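Local coordinates for protein putative alcohol dehydrogenase (Sinorhizobium meliloti, PDB 4J6F) that probably oxidises alcohols with a nicotinamide cofactor, as a member of the medium-chain dehydrogenase/reductase superfamily, at residues 136-141 with 188-193; 151-156 with 328-333; 72-77 with 110-115. One frame throughout, in Å; residues are numbered along the deposited sequence.

In the fold
The three contacts converge on the cleft between the GroES-like part of the chain and the Rossmann-type nucleotide-binding part. Contacts 1 and 2 are closest, with centres about 6 Å apart: strands 133-140 and 152-153 pair through probable hydrogen bonds such as Ile140 O to Asp152 N (2.8 Å). Contact 3 lies about 9 Å from contact 1, centre to centre, and joins it where Cys190 N meets Asp113 OD1 at 2.7 Å. Between contacts 2 and 3, centres about 12 Å apart, Tyr153 OH reaches Thr76 OG1 at 2.7 Å. Asp137 and Gln330 each hydrogen-bond glycerol, probably from the crystallisation liquor, consistent with a pocket here.

Contact 1: residues 136-141 with 188-193; sequences VDFSIY and FCCAYL
Cys189, in the first turn of helix 189-201, turns its sulfur to the chain at Phe138. The backbone N-H of Phe138 donates an almost straight hydrogen bond to SG, with N and SG 3.5 Å apart and an angle of 174° at the hydrogen. SG also lies obliquely beside the Phe138 ring, 4.3 Å from its centroid, a sulfur-aromatic contact. Cys189 holds SG anti to the backbone N (chi1 177°), which carries the sulfur across to this loop.

Cys190 takes the ring next. Its CB sits over one face, offset toward the rim and 4.2 Å from the centroid, a CH-pi contact. Its SG lies near CE2 and CZ, 3.9 Å from CZ and again oblique to the ring. The bond from Cys190 N to Asp113 ties the helix segment to strand 113-121. This joins the short break in strand 133-140, part of the mixed sheet of the GroES-like fold, to the helix that leads toward the nucleotide-binding part of a medium-chain dehydrogenase/reductase.

Leu193, one helical turn after Cys189, brings only CD2 across. This methyl lies at the edge of the Phe138 ring, 3.8 Å from CE1, and touches Ser139 OG at 3.6 Å. That hydroxyl donates to Asp137 OD1 on its syn lone pair. The backbone N of Ser139 reaches the same oxygen from above the carboxylate plane, closing an Asx turn, so two donors grip OD1. Asp137 OD2 accepts from Tyr141 OH on its own syn side, at 3.0 Å. The Tyr141 ring meets Arg333 in a cation-pi contact, while Leu193 also packs on Asp335 of helix 333-344.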
loop_
_atom_site.group_PDB
_atom_site.type_symbol
_atom_site.label_atom_id
_atom_site.label_comp_id
_atom_site.label_asym_id
_atom_site.label_seq_id
_atom_site.Cartn_x
_atom_site.Cartn_y
_atom_site.Cartn_z
ATOM N N VAL A 136 5.686 -31.212 2.354
ATOM C CA VAL A 136 5.380 -30.483 3.582
ATOM C C VAL A 136 4.900 -29.058 3.301
ATOM O O VAL A 136 5.540 -28.317 2.547
ATOM C CB VAL A 136 6.626 -30.396 4.474
ATOM C CG1 VAL A 136 6.406 -29.429 5.627
ATOM C CG2 VAL A 136 6.998 -31.770 4.995
ATOM N N ASP A 137 3.782 -28.671 3.907
ATOM C CA ASP A 137 3.412 -27.262 3.964
ATOM C C ASP A 137 4.150 -26.676 5.162
ATOM O O ASP A 137 3.858 -27.017 6.302
ATOM C CB ASP A 137 1.903 -27.100 4.133
ATOM C CG ASP A 137 1.490 -25.661 4.419
ATOM O OD1 ASP A 137 2.363 -24.761 4.484
ATOM O OD2 ASP A 137 0.276 -25.430 4.580
ATOM N N PHE A 138 5.107 -25.797 4.906
ATOM C CA PHE A 138 5.965 -25.285 5.970
ATOM C C PHE A 138 5.246 -24.364 6.979
ATOM O O PHE A 138 5.814 -24.035 8.024
ATOM C CB PHE A 138 7.241 -24.628 5.380
ATOM C CG PHE A 138 7.039 -23.229 4.838
ATOM C CD1 PHE A 138 6.012 -22.935 3.932
ATOM C CD2 PHE A 138 7.893 -22.199 5.219
ATOM C CE1 PHE A 138 5.843 -21.650 3.428
ATOM C CE2 PHE A 138 7.729 -20.901 4.715
ATOM C CZ PHE A 138 6.706 -20.629 3.811
ATOM N N SER A 139 4.005 -23.967 6.681
ATOM C CA SER A 139 3.303 -22.947 7.479
ATOM C C SER A 139 2.896 -23.406 8.861
ATOM O O SER A 139 2.377 -24.509 9.016
ATOM C CB SER A 139 2.046 -22.483 6.772
ATOM O OG SER A 139 2.343 -22.054 5.468
ATOM N N ILE A 140 3.146 -22.564 9.863
ATOM C CA ILE A 140 2.488 -22.697 11.167
ATOM C C ILE A 140 1.510 -21.534 11.215
ATOM O O ILE A 140 1.923 -20.391 11.278
ATOM C CB ILE A 140 3.471 -22.612 12.346
ATOM C CG1 ILE A 140 4.609 -23.604 12.157
ATOM C CG2 ILE A 140 2.757 -22.864 13.663
ATOM C CD1 ILE A 140 5.837 -23.254 12.974
ATOM N N TYR A 141 0.220 -21.808 11.149
ATOM C CA TYR A 141 -0.733 -20.721 11.004
ATOM C C TYR A 141 -1.018 -20.060 12.323
ATOM O O TYR A 141 -1.180 -18.845 12.378
ATOM C CB TYR A 141 -2.027 -21.216 10.365
ATOM C CG TYR A 141 -1.821 -21.639 8.945
ATOM C CD1 TYR A 141 -1.831 -20.704 7.915
ATOM C CD2 TYR A 141 -1.564 -22.971 8.628
ATOM C CE1 TYR A 141 -1.624 -21.091 6.602
ATOM C CE2 TYR A 141 -1.353 -23.364 7.319
ATOM C CZ TYR A 141 -1.386 -22.421 6.314
ATOM O OH TYR A 141 -1.180 -22.810 5.016
ATOM N N PHE A 188 8.906 -26.077 -4.553
ATOM C CA PHE A 188 7.701 -25.236 -4.601
ATOM C C PHE A 188 7.307 -24.425 -3.364
ATOM O O PHE A 188 7.059 -23.224 -3.478
ATOM C CB PHE A 188 6.498 -26.051 -5.052
ATOM C CG PHE A 188 6.573 -26.523 -6.474
ATOM C CD1 PHE A 188 6.432 -25.635 -7.525
ATOM C CD2 PHE A 188 6.725 -27.868 -6.761
ATOM C CE1 PHE A 188 6.464 -26.079 -8.836
ATOM C CE2 PHE A 188 6.758 -28.319 -8.071
ATOM C CZ PHE A 188 6.623 -27.424 -9.114
ATOM N N CYS A 189 7.257 -25.019 -2.179
ATOM C CA CYS A 189 6.421 -24.478 -1.103
ATOM C C CYS A 189 6.617 -23.067 -0.498
ATOM O O CYS A 189 5.663 -22.318 -0.438
ATOM C CB CYS A 189 6.424 -25.476 0.049
ATOM S SG CYS A 189 5.521 -24.926 1.497
ATOM N N CYS A 190 7.820 -22.667 -0.114
ATOM C CA CYS A 190 8.037 -21.310 0.370
ATOM C C CYS A 190 7.876 -20.250 -0.710
ATOM O O CYS A 190 7.050 -19.352 -0.560
ATOM C CB CYS A 190 9.402 -21.174 1.053
ATOM S SG CYS A 190 9.746 -19.523 1.722
ATOM N N ALA A 191 8.640 -20.329 -1.795
ATOM C CA ALA A 191 8.573 -19.259 -2.795
ATOM C C ALA A 191 7.232 -19.166 -3.539
ATOM O O ALA A 191 6.776 -18.053 -3.825
ATOM C CB ALA A 191 9.732 -19.327 -3.770
ATOM N N TYR A 192 6.602 -20.310 -3.834
ATOM C CA TYR A 192 5.356 -20.304 -4.616
ATOM C C TYR A 192 4.138 -19.941 -3.765
ATOM O O TYR A 192 3.201 -19.302 -4.254
ATOM C CB TYR A 192 5.155 -21.605 -5.417
ATOM C CG TYR A 192 6.134 -21.743 -6.585
ATOM C CD1 TYR A 192 7.503 -21.915 -6.356
ATOM C CD2 TYR A 192 5.699 -21.688 -7.912
ATOM C CE1 TYR A 192 8.400 -22.027 -7.402
ATOM C CE2 TYR A 192 6.596 -21.806 -8.968
ATOM C CZ TYR A 192 7.946 -21.973 -8.704
ATOM O OH TYR A 192 8.876 -22.082 -9.724
ATOM N N LEU A 193 4.158 -20.309 -2.491
ATOM C CA LEU A 193 3.127 -19.837 -1.594
ATOM C C LEU A 193 3.245 -18.322 -1.482
ATOM O O LEU A 193 2.241 -17.607 -1.640
ATOM C CB LEU A 193 3.250 -20.481 -0.214
ATOM C CG LEU A 193 2.139 -20.140 0.780
ATOM C CD1 LEU A 193 0.764 -20.488 0.231
ATOM C CD2 LEU A 193 2.377 -20.871 2.091
#

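Contact 2: residues 151-156 with 328-333; sequences IDYMGH and SSQGSR
This is a buried interdomain contact in which the amide of Gln330, on the loop leaving the edge strand 324-327 of the parallel Rossmann sheet, reaches the short strand 152-153 of the GroES-like part. Gln330 runs out extended beyond CG. Its NE2 makes a weak but fairly straight hydrogen bond to the carbonyl O of Asp152, 3.5 Å away with an angle of 163° at the hydrogen. OE1 comes obliquely to the Tyr153 ring, 3.4 Å from CD2, and accepts a hydrogen bond from glycerol O1. The two side chains, Tyr153 and Gln330, cross at about a right angle, with ring and amide planes 70° apart.

Ile151 comes from the opposite direction and covers the amide with a single methyl: CD1 is 3.8 Å from Gln330 CD and touches the carbonyl O of Ser329 at the same distance. CG1 stands between the backbone N and carbonyl carbon (chi1 51°), which sends this branch across to the loop. Were Gln330 shortened to an alanine, the Asp152 carbonyl would probably lose this weak donor and a gap would open between Ile151 CD1 and Tyr153.

Within the strand segment, Asp152 OD1 accepts two donors, His156 ND1 at 2.9 Å on its syn lone pair and Tyr153 N on the anti side. Asp152 OD2 is hydrogen-bonded to Thr103 OG1, and the Tyr153 hydroxyl to Thr76. Ser329 also meets the second subunit, its OG bonded to Tyr319 O there. Strand 133-140 pairs with strand 152-153 and lends Phe138 and Ser139 to the flank of Gln330, while Ser332, at the N-cap of helix 333-344, packs on Arg197 of helix 189-201.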
loop_
_atom_site.group_PDB
_atom_site.type_symbol
_atom_site.label_atom_id
_atom_site.label_comp_id
_atom_site.label_asym_id
_atom_site.label_seq_id
_atom_site.Cartn_x
_atom_site.Cartn_y
_atom_site.Cartn_z
ATOM N N ILE A 151 1.349 -15.986 11.941
ATOM C CA ILE A 151 2.054 -17.065 11.268
ATOM C C ILE A 151 3.484 -17.257 11.762
ATOM O O ILE A 151 4.119 -16.322 12.261
ATOM C CB ILE A 151 2.123 -16.865 9.748
ATOM C CG1 ILE A 151 2.657 -15.470 9.423
ATOM C CG2 ILE A 151 0.766 -17.130 9.116
ATOM C CD1 ILE A 151 3.011 -15.277 7.968
ATOM N N ASP A 152 3.957 -18.494 11.616
ATOM C CA ASP A 152 5.334 -18.884 11.835
ATOM C C ASP A 152 5.632 -19.926 10.749
ATOM O O ASP A 152 4.768 -20.192 9.893
ATOM C CB ASP A 152 5.462 -19.479 13.233
ATOM C CG ASP A 152 6.871 -19.365 13.806
ATOM O OD1 ASP A 152 7.844 -19.187 13.027
ATOM O OD2 ASP A 152 6.990 -19.476 15.052
ATOM N N TYR A 153 6.832 -20.510 10.750
ATOM C CA TYR A 153 7.114 -21.616 9.816
ATOM C C TYR A 153 8.120 -22.628 10.304
ATOM O O TYR A 153 8.973 -22.331 11.138
ATOM C CB TYR A 153 7.540 -21.111 8.433
ATOM C CG TYR A 153 8.914 -20.491 8.350
ATOM C CD1 TYR A 153 10.054 -21.276 8.213
ATOM C CD2 TYR A 153 9.079 -19.105 8.379
ATOM C CE1 TYR A 153 11.324 -20.698 8.122
ATOM C CE2 TYR A 153 10.342 -18.520 8.294
ATOM C CZ TYR A 153 11.461 -19.316 8.159
ATOM O OH TYR A 153 12.705 -18.737 8.053
HETATM N N MSE A 154 8.014 -23.826 9.747
HETATM C CA MSE A 154 8.946 -24.916 10.022
HETATM C C MSE A 154 10.284 -24.582 9.442
HETATM O O MSE A 154 10.397 -24.258 8.265
HETATM C CB MSE A 154 8.375 -26.185 9.415
HETATM C CG MSE A 154 6.892 -26.129 9.711
HETATM SE SE MSE A 154 6.178 -27.900 10.123
HETATM C CE MSE A 154 4.380 -27.613 9.383
ATOM N N GLY A 155 11.309 -24.683 10.276
ATOM C CA GLY A 155 12.632 -24.203 9.945
ATOM C C GLY A 155 12.917 -22.905 10.695
ATOM O O GLY A 155 14.066 -22.451 10.748
ATOM N N HIS A 156 11.879 -22.289 11.251
ATOM C CA HIS A 156 12.061 -21.160 12.152
ATOM C C HIS A 156 11.514 -21.393 13.561
ATOM O O HIS A 156 12.257 -21.370 14.521
ATOM C CB HIS A 156 11.472 -19.876 11.569
ATOM C CG HIS A 156 11.611 -18.691 12.471
ATOM N ND1 HIS A 156 10.637 -18.324 13.368
ATOM C CD2 HIS A 156 12.620 -17.807 12.631
ATOM C CE1 HIS A 156 11.033 -17.262 14.036
ATOM N NE2 HIS A 156 12.234 -16.928 13.608
ATOM N N SER A 328 3.711 -8.489 2.066
ATOM C CA SER A 328 3.115 -9.809 2.241
ATOM C C SER A 328 4.171 -10.877 2.597
ATOM O O SER A 328 5.285 -10.826 2.083
ATOM C CB SER A 328 2.373 -10.146 0.945
ATOM O OG SER A 328 2.329 -11.527 0.669
ATOM N N SER A 329 3.840 -11.812 3.501
ATOM C CA SER A 329 4.697 -12.994 3.791
ATOM C C SER A 329 3.886 -14.263 3.759
ATOM O O SER A 329 2.764 -14.299 4.278
ATOM C CB SER A 329 5.342 -12.952 5.174
ATOM O OG SER A 329 5.687 -11.646 5.535
ATOM N N GLN A 330 4.453 -15.299 3.159
ATOM C CA GLN A 330 3.872 -16.630 3.115
ATOM C C GLN A 330 2.498 -16.612 2.489
ATOM O O GLN A 330 2.295 -15.930 1.507
ATOM C CB GLN A 330 3.853 -17.241 4.508
ATOM C CG GLN A 330 5.226 -17.284 5.145
ATOM C CD GLN A 330 5.243 -17.968 6.488
ATOM O OE1 GLN A 330 6.187 -17.838 7.245
ATOM N NE2 GLN A 330 4.202 -18.706 6.784
ATOM N N GLY A 331 1.538 -17.321 3.061
ATOM C CA GLY A 331 0.221 -17.323 2.439
ATOM C C GLY A 331 -0.810 -18.061 3.252
ATOM O O GLY A 331 -0.508 -18.601 4.305
ATOM N N SER A 332 -2.039 -18.084 2.767
ATOM C CA SER A 332 -3.122 -18.705 3.508
ATOM C C SER A 332 -3.296 -20.162 3.086
ATOM O O SER A 332 -2.777 -20.587 2.057
ATOM C CB SER A 332 -4.406 -17.943 3.242
ATOM O OG SER A 332 -4.883 -18.278 1.954
ATOM N N ARG A 333 -4.049 -20.919 3.880
ATOM C CA ARG A 333 -4.406 -22.293 3.520
ATOM C C ARG A 333 -4.999 -22.416 2.120
ATOM O O ARG A 333 -4.663 -23.343 1.393
ATOM C CB ARG A 333 -5.368 -22.893 4.542
ATOM C CG ARG A 333 -4.757 -23.073 5.912
ATOM C CD ARG A 333 -5.773 -23.678 6.859
ATOM N NE ARG A 333 -5.877 -22.837 8.038
ATOM C CZ ARG A 333 -5.367 -23.141 9.218
ATOM N NH1 ARG A 333 -5.503 -22.296 10.225
ATOM N NH2 ARG A 333 -4.744 -24.296 9.390
#

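Contact 3: residues 72-77 with 110-115; sequences GMNNTD and QGTDTV
Gly72 and Asp113 face each other as an antiparallel hydrogen-bonded pair with CA atoms 4.7 Å apart, joined by Gly72 N to Asp113 O at 3.0 Å. A side chain on Gly72 would point to the same face of the sheet as that of Asp113.

Beyond this pair, Asn74 carries the contact. Its ND2 donates to Asp113 OD2 at 2.9 Å; the acceptor lies near the amide plane, but the amide meets the carboxylate from above, the two planes being 83° apart. Asn74 CG sits beside the backbone N (chi1 -65°), which swings the amide toward strand 113-121. ND2 also makes a weak, bent bond to Thr112 OG1. Asp113 has outside partners for both oxygens: OD1 takes the backbone N of Cys190, and OD2 forms a salt bridge with Lys376.

One water knits the turn together. It accepts from Asn74 ND2 and Thr112 N and donates to Gly72 O and to Asp77 OD1, the last at 2.8 Å. A second water links Asp77 OD1 to Gly111 N. Asp77 OD2 is met by Asn74 N from above the carboxylate plane and is also bonded to Tyr162 OH. At the other end, Gln110, extended beyond CG, brings NE2 to Asp77 O at 2.9 Å, in the carbonyl plane on a lone pair.

Strand 63-72 turning into helix 75-82 beside strand 113-121 is a feature of the GroES-like fold of medium-chain dehydrogenases. In zinc-dependent alcohol dehydrogenases the positions that probably correspond to Asn74, Thr112 and Cys190 hold the cysteine, histidine and cysteine ligands of the catalytic zinc; here Asn74 and Thr112 instead share a hydrogen-bonded network with Asp113 and water.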
loop_
_atom_site.group_PDB
_atom_site.type_symbol
_atom_site.label_atom_id
_atom_site.label_comp_id
_atom_site.label_asym_id
_atom_site.label_seq_id
_atom_site.Cartn_x
_atom_site.Cartn_y
_atom_site.Cartn_z
ATOM N N GLY A 72 14.303 -27.743 -0.291
ATOM C CA GLY A 72 14.698 -26.625 -1.137
ATOM C C GLY A 72 15.152 -25.430 -0.338
ATOM O O GLY A 72 14.605 -25.161 0.719
HETATM N N MSE A 73 16.143 -24.704 -0.858
HETATM C CA MSE A 73 16.712 -23.529 -0.173
HETATM C C MSE A 73 15.982 -22.242 -0.501
HETATM O O MSE A 73 15.528 -22.038 -1.628
HETATM C CB MSE A 73 18.179 -23.364 -0.541
HETATM C CG MSE A 73 18.916 -24.694 -0.597
HETATM SE SE MSE A 73 20.846 -24.330 -0.815
HETATM C CE MSE A 73 21.287 -23.726 1.014
ATOM N N ASN A 74 15.871 -21.363 0.496
ATOM C CA ASN A 74 15.205 -20.066 0.361
ATOM C C ASN A 74 15.971 -18.926 1.030
ATOM O O ASN A 74 16.774 -19.148 1.937
ATOM C CB ASN A 74 13.804 -20.143 0.959
ATOM C CG ASN A 74 12.914 -21.080 0.195
ATOM O OD1 ASN A 74 12.483 -20.789 -0.926
ATOM N ND2 ASN A 74 12.655 -22.229 0.782
ATOM N N ASN A 75 15.702 -17.698 0.602
ATOM C CA ASN A 75 16.347 -16.544 1.207
ATOM C C ASN A 75 16.209 -16.471 2.735
ATOM O O ASN A 75 17.148 -16.085 3.456
ATOM C CB ASN A 75 15.824 -15.277 0.550
ATOM C CG ASN A 75 16.467 -15.032 -0.793
ATOM O OD1 ASN A 75 17.387 -15.736 -1.188
ATOM N ND2 ASN A 75 15.996 -14.025 -1.495
ATOM N N THR A 76 15.045 -16.870 3.229
ATOM C CA THR A 76 14.789 -16.804 4.650
ATOM C C THR A 76 15.790 -17.647 5.451
ATOM O O THR A 76 16.103 -17.293 6.579
ATOM C CB THR A 76 13.332 -17.161 4.960
ATOM O OG1 THR A 76 13.028 -16.770 6.293
ATOM C CG2 THR A 76 13.071 -18.650 4.788
ATOM N N ASP A 77 16.310 -18.733 4.856
ATOM C CA ASP A 77 17.415 -19.528 5.440
ATOM C C ASP A 77 18.550 -18.626 5.882
ATOM O O ASP A 77 19.021 -18.688 7.024
ATOM C CB ASP A 77 18.030 -20.464 4.392
ATOM C CG ASP A 77 17.083 -21.558 3.913
ATOM O OD1 ASP A 77 15.926 -21.648 4.395
ATOM O OD2 ASP A 77 17.531 -22.333 3.030
ATOM N N GLN A 110 17.101 -25.722 10.013
ATOM C CA GLN A 110 16.349 -24.917 9.042
ATOM C C GLN A 110 15.810 -25.793 7.874
ATOM O O GLN A 110 15.906 -27.032 7.906
ATOM C CB GLN A 110 17.222 -23.763 8.521
ATOM C CG GLN A 110 17.921 -22.961 9.610
ATOM C CD GLN A 110 18.637 -21.743 9.077
ATOM O OE1 GLN A 110 19.863 -21.738 8.972
ATOM N NE2 GLN A 110 17.877 -20.693 8.729
ATOM N N GLY A 111 15.250 -25.152 6.849
ATOM C CA GLY A 111 14.770 -25.866 5.673
ATOM C C GLY A 111 13.264 -25.848 5.647
ATOM O O GLY A 111 12.619 -26.371 6.556
ATOM N N THR A 112 12.713 -25.179 4.642
ATOM C CA THR A 112 11.280 -24.992 4.509
ATOM C C THR A 112 10.600 -25.905 3.507
ATOM O O THR A 112 9.514 -26.398 3.754
ATOM C CB THR A 112 10.960 -23.541 4.120
ATOM O OG1 THR A 112 11.836 -23.129 3.076
ATOM C CG2 THR A 112 11.169 -22.632 5.280
ATOM N N ASP A 113 11.241 -26.120 2.371
ATOM C CA ASP A 113 10.644 -26.865 1.256
ATOM C C ASP A 113 10.933 -28.354 1.296
ATOM O O ASP A 113 11.634 -28.884 0.439
ATOM C CB ASP A 113 11.109 -26.280 -0.068
ATOM C CG ASP A 113 10.742 -24.826 -0.210
ATOM O OD1 ASP A 113 9.811 -24.391 0.500
ATOM O OD2 ASP A 113 11.387 -24.118 -1.017
ATOM N N THR A 114 10.364 -29.026 2.287
ATOM C CA THR A 114 10.695 -30.416 2.575
ATOM C C THR A 114 9.776 -31.401 1.850
ATOM O O THR A 114 8.544 -31.257 1.855
ATOM C CB THR A 114 10.646 -30.669 4.089
ATOM O OG1 THR A 114 11.442 -29.682 4.751
ATOM C CG2 THR A 114 11.185 -32.031 4.433
ATOM N N VAL A 115 10.389 -32.395 1.218
ATOM C CA VAL A 115 9.651 -33.540 0.706
ATOM C C VAL A 115 10.202 -34.793 1.399
ATOM O O VAL A 115 11.410 -34.888 1.641
ATOM C CB VAL A 115 9.774 -33.662 -0.836
ATOM C CG1 VAL A 115 9.126 -34.950 -1.334
ATOM C CG2 VAL A 115 9.143 -32.467 -1.529
HETATM O O HOH W 1 14.398 -23.483 2.881
HETATM O O HOH W 2 14.735 -22.445 6.768
HETATM O O HOH W 3 21.349 -20.348 6.991
#